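Local coordinates for protein VMB-1 (Vibrio alginolyticus, PDB 6JV4) that probably hydrolyses the amide bond of beta-lactam antibiotics with the help of zinc, as a subclass B1 metallo-beta-lactamase, at residues Leu17-Val21 with Leu153-Ile158; Lys100-Ser105 with Ser119-Ile123; Thr104-Leu110 with Glu146-Val150. All coordinates share one frame; numbering follows the deposited sequence.

Interaction 1. Residues Leu17-Val21 with Leu153-Ile158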
# COMPACT_ATOMS: atom_id res chain seq x y z
N LEU A 17 -9.68 -7.26 9.53
CA LEU A 17 -9.44 -8.38 8.58
C LEU A 17 -9.05 -9.60 9.43
O LEU A 17 -9.41 -10.72 9.06
CB LEU A 17 -8.34 -8.06 7.54
CG LEU A 17 -8.60 -6.85 6.64
CD1 LEU A 17 -7.49 -6.71 5.59
CD2 LEU A 17 -9.94 -6.94 5.94
N SER A 18 -8.36 -9.38 10.53
CA SER A 18 -8.01 -10.46 11.49
C SER A 18 -7.69 -9.81 12.81
O SER A 18 -7.67 -8.59 12.88
CB SER A 18 -6.87 -11.30 10.94
OG SER A 18 -5.63 -10.57 11.00
N ASP A 19 -7.43 -10.58 13.88
CA ASP A 19 -7.12 -10.00 15.20
C ASP A 19 -5.96 -9.03 15.13
O ASP A 19 -5.93 -8.10 15.91
CB ASP A 19 -6.76 -11.10 16.21
CG ASP A 19 -7.99 -11.83 16.70
OD1 ASP A 19 -9.09 -11.24 16.64
OD2 ASP A 19 -7.84 -12.99 17.08
N ASN A 20 -5.02 -9.26 14.21
CA ASN A 20 -3.78 -8.45 14.18
C ASN A 20 -3.77 -7.49 12.96
O ASN A 20 -2.76 -6.84 12.78
CB ASN A 20 -2.56 -9.36 14.18
CG ASN A 20 -2.48 -10.15 15.47
OD1 ASN A 20 -2.56 -9.56 16.54
ND2 ASN A 20 -2.38 -11.46 15.37
N VAL A 21 -4.79 -7.53 12.09
CA VAL A 21 -4.72 -6.78 10.80
C VAL A 21 -6.02 -6.00 10.64
O VAL A 21 -7.09 -6.64 10.50
CB VAL A 21 -4.45 -7.72 9.61
CG1 VAL A 21 -4.27 -6.96 8.31
CG2 VAL A 21 -3.19 -8.57 9.83
N LEU A 153 1.87 -10.66 4.49
CA LEU A 153 1.66 -10.96 5.92
C LEU A 153 1.54 -12.48 5.99
O LEU A 153 0.48 -13.02 5.72
CB LEU A 153 0.39 -10.26 6.40
CG LEU A 153 0.33 -8.75 6.17
CD1 LEU A 153 -0.94 -8.15 6.80
CD2 LEU A 153 1.55 -8.05 6.65
N PRO A 154 2.66 -13.19 6.23
CA PRO A 154 2.69 -14.64 6.09
C PRO A 154 1.75 -15.34 7.08
O PRO A 154 1.24 -16.43 6.74
CB PRO A 154 4.18 -14.97 6.35
CG PRO A 154 4.72 -13.82 7.15
CD PRO A 154 4.01 -12.65 6.49
N ASN A 155 1.54 -14.79 8.28
CA ASN A 155 0.68 -15.49 9.28
C ASN A 155 -0.76 -15.57 8.79
O ASN A 155 -1.41 -16.61 9.05
CB ASN A 155 0.81 -14.87 10.67
CG ASN A 155 2.24 -14.93 11.14
OD1 ASN A 155 2.84 -16.00 11.09
ND2 ASN A 155 2.81 -13.83 11.57
N GLU A 156 -1.29 -14.52 8.14
CA GLU A 156 -2.70 -14.45 7.71
C GLU A 156 -2.89 -14.72 6.21
O GLU A 156 -4.06 -14.77 5.75
CB GLU A 156 -3.19 -13.03 7.98
CG GLU A 156 -3.15 -12.64 9.43
CD GLU A 156 -1.85 -12.16 10.05
OE1 GLU A 156 -0.84 -11.98 9.33
OE2 GLU A 156 -1.84 -12.03 11.30
N LYS A 157 -1.81 -14.84 5.46
CA LYS A 157 -1.79 -15.02 3.99
C LYS A 157 -2.53 -13.82 3.37
O LYS A 157 -3.29 -13.98 2.39
CB LYS A 157 -2.41 -16.35 3.57
CG LYS A 157 -1.89 -17.59 4.30
CD LYS A 157 -0.42 -17.75 4.09
CE LYS A 157 0.17 -18.97 4.78
NZ LYS A 157 0.15 -18.79 6.25
N ILE A 158 -2.24 -12.64 3.89
CA ILE A 158 -2.77 -11.38 3.31
C ILE A 158 -1.68 -10.75 2.48
O ILE A 158 -0.58 -10.47 3.03
CB ILE A 158 -3.30 -10.44 4.38
CG1 ILE A 158 -4.50 -11.05 5.10
CG2 ILE A 158 -3.60 -9.06 3.77
CD1 ILE A 158 -4.91 -10.32 6.33
O HOH W 1 -4.15 -12.05 12.53

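Interaction 2. Residues Lys100-Ser105 with Ser119-Ile123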
# COMPACT_ATOMS: atom_id res chain seq x y z
N LYS A 100 9.03 5.91 12.83
CA LYS A 100 9.96 5.55 11.74
C LYS A 100 9.14 5.32 10.46
O LYS A 100 8.06 4.73 10.56
CB LYS A 100 10.77 4.28 12.01
CG LYS A 100 11.65 4.32 13.25
CD LYS A 100 12.74 3.25 13.26
CE LYS A 100 13.78 3.51 14.34
NZ LYS A 100 15.14 3.52 13.76
N THR A 101 9.61 5.88 9.37
CA THR A 101 9.00 5.68 8.04
C THR A 101 9.98 4.92 7.18
O THR A 101 11.16 5.27 7.11
CB THR A 101 8.56 7.01 7.43
OG1 THR A 101 9.67 7.91 7.40
CG2 THR A 101 7.40 7.64 8.17
N TYR A 102 9.46 3.94 6.46
CA TYR A 102 10.30 3.10 5.59
C TYR A 102 9.84 3.25 4.15
O TYR A 102 8.64 3.27 3.91
CB TYR A 102 10.15 1.63 5.95
CG TYR A 102 10.87 1.24 7.21
CD1 TYR A 102 12.15 0.71 7.16
CD2 TYR A 102 10.31 1.50 8.44
CE1 TYR A 102 12.84 0.39 8.32
CE2 TYR A 102 10.98 1.18 9.61
CZ TYR A 102 12.24 0.60 9.54
OH TYR A 102 12.85 0.27 10.70
N ALA A 103 10.79 3.41 3.25
CA ALA A 103 10.53 3.48 1.80
C ALA A 103 11.73 2.90 1.11
O ALA A 103 12.86 3.02 1.65
CB ALA A 103 10.26 4.90 1.34
N THR A 104 11.55 2.36 -0.09
CA THR A 104 12.70 1.90 -0.86
C THR A 104 13.51 3.09 -1.37
O THR A 104 13.02 4.25 -1.43
CB THR A 104 12.35 0.98 -2.03
OG1 THR A 104 11.77 1.82 -3.04
CG2 THR A 104 11.43 -0.16 -1.67
N SER A 105 14.74 2.78 -1.78
CA SER A 105 15.64 3.74 -2.46
C SER A 105 14.95 4.34 -3.69
O SER A 105 15.20 5.53 -4.00
CB SER A 105 16.96 3.07 -2.81
OG SER A 105 16.79 1.92 -3.63
N SER A 119 11.64 9.22 3.49
CA SER A 119 11.45 8.36 4.68
C SER A 119 12.65 8.52 5.61
O SER A 119 13.78 8.90 5.16
CB SER A 119 11.25 6.92 4.26
OG SER A 119 12.47 6.34 3.82
N SER A 120 12.45 8.17 6.87
CA SER A 120 13.56 8.18 7.87
C SER A 120 14.50 7.01 7.60
O SER A 120 15.70 7.08 7.90
CB SER A 120 13.00 8.19 9.26
OG SER A 120 12.31 6.98 9.60
N ASP A 121 13.97 5.87 7.16
CA ASP A 121 14.67 4.60 7.03
C ASP A 121 14.50 4.09 5.59
O ASP A 121 13.37 4.16 5.08
CB ASP A 121 14.12 3.60 8.04
CG ASP A 121 14.53 4.02 9.45
OD1 ASP A 121 13.94 4.95 9.97
OD2 ASP A 121 15.53 3.51 9.91
N GLU A 122 15.61 3.74 4.93
CA GLU A 122 15.56 3.38 3.50
C GLU A 122 15.70 1.87 3.35
O GLU A 122 16.63 1.25 3.95
CB GLU A 122 16.64 4.12 2.71
CG GLU A 122 16.53 3.92 1.22
CD GLU A 122 17.24 5.03 0.44
OE1 GLU A 122 16.63 6.07 0.15
OE2 GLU A 122 18.43 4.83 0.16
N ILE A 123 14.81 1.28 2.57
CA ILE A 123 14.94 -0.15 2.22
C ILE A 123 15.86 -0.25 1.02
O ILE A 123 15.54 0.34 -0.03
CB ILE A 123 13.55 -0.73 1.96
CG1 ILE A 123 12.71 -0.66 3.22
CG2 ILE A 123 13.62 -2.12 1.35
CD1 ILE A 123 11.22 -0.94 2.96
O HOH W 2 17.11 7.08 -2.85

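Interaction 3. Residues Thr104-Leu110 with Glu146-Val150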
# COMPACT_ATOMS: atom_id res chain seq x y z
N THR A 104 11.55 2.36 -0.09
CA THR A 104 12.70 1.90 -0.86
C THR A 104 13.51 3.09 -1.37
O THR A 104 13.02 4.25 -1.43
CB THR A 104 12.35 0.98 -2.03
OG1 THR A 104 11.77 1.82 -3.04
CG2 THR A 104 11.43 -0.16 -1.67
N SER A 105 14.74 2.78 -1.78
CA SER A 105 15.64 3.74 -2.46
C SER A 105 14.95 4.34 -3.69
O SER A 105 15.20 5.53 -4.00
CB SER A 105 16.96 3.07 -2.81
OG SER A 105 16.79 1.92 -3.63
N LEU A 106 14.20 3.55 -4.43
CA LEU A 106 13.48 4.08 -5.60
C LEU A 106 12.36 5.01 -5.15
O LEU A 106 12.14 6.07 -5.82
CB LEU A 106 12.90 2.94 -6.45
CG LEU A 106 13.85 2.05 -7.23
CD1 LEU A 106 13.09 0.94 -7.94
CD2 LEU A 106 14.66 2.91 -8.22
N THR A 107 11.59 4.65 -4.13
CA THR A 107 10.52 5.55 -3.67
C THR A 107 11.17 6.90 -3.25
O THR A 107 10.63 7.99 -3.58
CB THR A 107 9.68 4.90 -2.57
OG1 THR A 107 9.03 3.76 -3.14
CG2 THR A 107 8.71 5.89 -1.98
N ASN A 108 12.25 6.85 -2.48
CA ASN A 108 12.87 8.09 -1.94
C ASN A 108 13.45 8.91 -3.10
O ASN A 108 13.31 10.15 -3.07
CB ASN A 108 13.90 7.80 -0.87
CG ASN A 108 13.23 7.47 0.46
OD1 ASN A 108 12.14 7.98 0.79
ND2 ASN A 108 13.90 6.62 1.23
N LYS A 109 13.98 8.25 -4.14
CA LYS A 109 14.40 8.96 -5.38
C LYS A 109 13.23 9.79 -5.89
O LYS A 109 13.44 11.00 -6.25
CB LYS A 109 14.90 8.00 -6.45
CG LYS A 109 15.18 8.67 -7.80
CD LYS A 109 15.62 7.74 -8.85
CE LYS A 109 14.51 6.88 -9.43
NZ LYS A 109 15.03 5.97 -10.48
N LEU A 110 12.05 9.18 -6.00
CA LEU A 110 10.88 9.84 -6.63
C LEU A 110 10.26 10.87 -5.68
O LEU A 110 9.84 11.94 -6.18
CB LEU A 110 9.91 8.78 -7.11
CG LEU A 110 10.50 7.92 -8.22
CD1 LEU A 110 9.58 6.78 -8.62
CD2 LEU A 110 10.82 8.76 -9.43
N GLU A 146 7.24 3.10 -11.01
CA GLU A 146 8.57 2.48 -11.07
C GLU A 146 8.86 1.80 -9.74
O GLU A 146 9.56 0.76 -9.74
CB GLU A 146 9.57 3.63 -11.32
CG GLU A 146 11.00 3.24 -11.27
CD GLU A 146 11.98 4.42 -11.40
OE1 GLU A 146 11.53 5.59 -11.62
OE2 GLU A 146 13.18 4.16 -11.37
N ASP A 147 8.43 2.44 -8.63
CA ASP A 147 8.87 2.10 -7.25
C ASP A 147 7.92 1.17 -6.50
O ASP A 147 8.27 0.77 -5.38
CB ASP A 147 9.09 3.37 -6.43
CG ASP A 147 7.81 4.18 -6.26
OD1 ASP A 147 7.07 4.28 -7.23
OD2 ASP A 147 7.60 4.68 -5.16
N ASN A 148 6.77 0.82 -7.03
CA ASN A 148 5.69 0.18 -6.25
C ASN A 148 6.21 -1.12 -5.58
O ASN A 148 6.89 -1.93 -6.28
CB ASN A 148 4.41 -0.04 -7.06
CG ASN A 148 4.56 -0.74 -8.40
OD1 ASN A 148 5.54 -1.53 -8.64
ND2 ASN A 148 3.64 -0.44 -9.28
N ILE A 149 5.92 -1.31 -4.30
CA ILE A 149 6.19 -2.58 -3.57
C ILE A 149 4.89 -3.20 -3.10
O ILE A 149 3.86 -2.52 -2.96
CB ILE A 149 7.13 -2.30 -2.37
CG1 ILE A 149 6.63 -1.19 -1.47
CG2 ILE A 149 8.54 -2.00 -2.87
CD1 ILE A 149 7.33 -1.11 -0.12
N VAL A 150 4.95 -4.49 -2.79
CA VAL A 150 3.84 -5.18 -2.12
C VAL A 150 4.34 -5.62 -0.74
O VAL A 150 5.56 -5.70 -0.51
CB VAL A 150 3.31 -6.35 -2.97
CG1 VAL A 150 2.82 -5.86 -4.33
CG2 VAL A 150 4.34 -7.47 -3.09
O HOH W 3 10.84 0.27 -5.03
O HOH W 4 13.00 7.44 -12.83

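Interaction 1. Residues Leu17-Val21 with Leu153-Ile158
Val21 carries the close-packed half of this contact, spreading its two methyls over three side chains of the 153-158 turn. CG1 and CG2 both meet the CD1 methyl of Leu153, tip to tip, with CG2 lying 3.8 Å from Leu153 CD1. CG1, anti to the backbone N (chi1 -176°), also runs up to Ile158 CD1 at 4.0 Å, and Leu17 CB lies alongside, more loosely, 4.3 Å from Ile158 CD1. Val21 CG2 also rests 3.8 Å from Glu156 CD, so the glutamate arm borders the apolar cluster. The two segments are beta-hairpin connections, each pinched by a bulge: in the first, a classic one, Leu17 and Ser18 both donate to Val21 O across a type I turn from Ser18 to Val21; in the second, a G1 bulge sets Lys157 and Ile158 against Leu153. Leu41 touches both Leu17 and Leu153, which places the contact where the seven-stranded and five-stranded sheets of the alpha-beta/beta-alpha sandwich face each other. Toward the outer, partly exposed edge the packing gives way to water. The bend of Glu156 at chi2 (82°) turns its carboxylate toward Asn20 and a water, and no direct hydrogen bond crosses the gap; instead this water, 2.6 Å from Ser18 OG, donates to Glu156 OE2, also at 2.6 Å, and weakly accepts from Asn20 N.

Interaction 2. Residues Lys100-Ser105 with Ser119-Ile123
Tyr102 lays one ring face over the CB of Asp121, a CH-pi contact in which that carbon stands 3.7 Å from the ring centroid, displaced toward the CE1 side. Ring and carboxylate planes are 31° apart, and Ile123 adds its CD1 against Tyr102 CB on the same face of the sheet. Beneath the side chains the backbones pair as parallel strands: Thr101 O takes the N-H of Asp121, Asp121 O that of Ala103, and Ala103 O that of Ile123, the last at 2.8 Å. Ahead of this register, side chains replace main-chain partners reciprocally. Thr101 N donates to Ser120 OG at 2.9 Å, while Ser120 N donates to Thr101 OG1 at 2.8 Å, a hydroxyl that also has Asn95 as a hydrogen-bond partner. With chi1 at 67°, Ser120 OG is turned back to receive that bond and gives its proton to the anti lone pair of Asp121 OD1 at 2.6 Å. The salt bridge from Lys100 NZ to Asp121 OD2 is long, 3.9 Å. At the far end Glu122 reaches along Ser105 and shares a water with Ser105 O, while its OE1 is also hydrogen-bonded to Asn108 of the helix. This pairing closes the beta-alpha-beta unit of strand 100-104, helix 105-113 and the edge strand 121-123, with strand 74-79 on the other edge of 100-104 and helix 91-96 against Thr101 and Ser120.

Interaction 3. Residues Thr104-Leu110 with Glu146-Val150
Asp147 and Glu146 bury the largest areas here, and each meets the helix through a different chemistry. Asp147 is the inner member: its side chain crosses that of Thr107 at about a right angle, and Thr107 OG1 donates to the anti lone pair of Asp147 OD2 over 2.6 Å. With CG between the backbone N and the carbonyl carbon (chi1 63°), the Asp147 carboxylate is turned toward Thr107, while its CB packs against Leu106 CB at 3.8 Å. The other oxygen, OD1, is hydrogen-bonded to Thr145 and lies beside the Leu110 CD1 methyl. Glu146, stretched out with CG anti to N (chi1 174°), reaches past Leu106 and Leu110 to the partly exposed side, where Lys109 NZ forms a salt bridge with Glu146 OE2 at 2.7 Å, entering on the syn side but 27° out of the carboxylate plane. A water donates to Glu146 OE1 and accepts weakly from the same ammonium. Leu110, the third large contributor, places CD1 3.8 Å from Glu146 OE1, an apolar wedge between the two acids. Thr104 OG1 caps helix 105-113, accepting from Thr107 N at 3.0 Å, and a water 2.7 Å from Thr104 OG1 donates to Asp147 O; Thr104 CG2 meets Ile149 CG2 tip to tip. Asp147 follows closely on zinc ligand His144 and stands about 4 Å, side chain to side chain, from zinc ligand His82. A buried carboxylate gripped on both oxygens by threonines is thus held beside the metal site, while the Lys109-Glu146 ion pair joins the same loop to the helix on the more exposed side.

Overall arrangement
Interactions 2 and 3 form one continuous block: they share Thr104 and Ser105, their centres are 10 Å apart, and Asn108 ties them, its ND2 lying 3.0 Å from both Ser119 OG and Glu122 OE1 in probable hydrogen bonds. Interaction 3 carries this block toward the active site, where Asp147 lies about 8 Å by side chain from a zinc ion, whereas the Thr104 side chain is about 13 Å from one. Interaction 1 sits across the chain's centre from interaction 3, 24 Å between centres, and away from the metals; strand 150-153 nevertheless links the two, since it starts at Val150 and ends at Leu153.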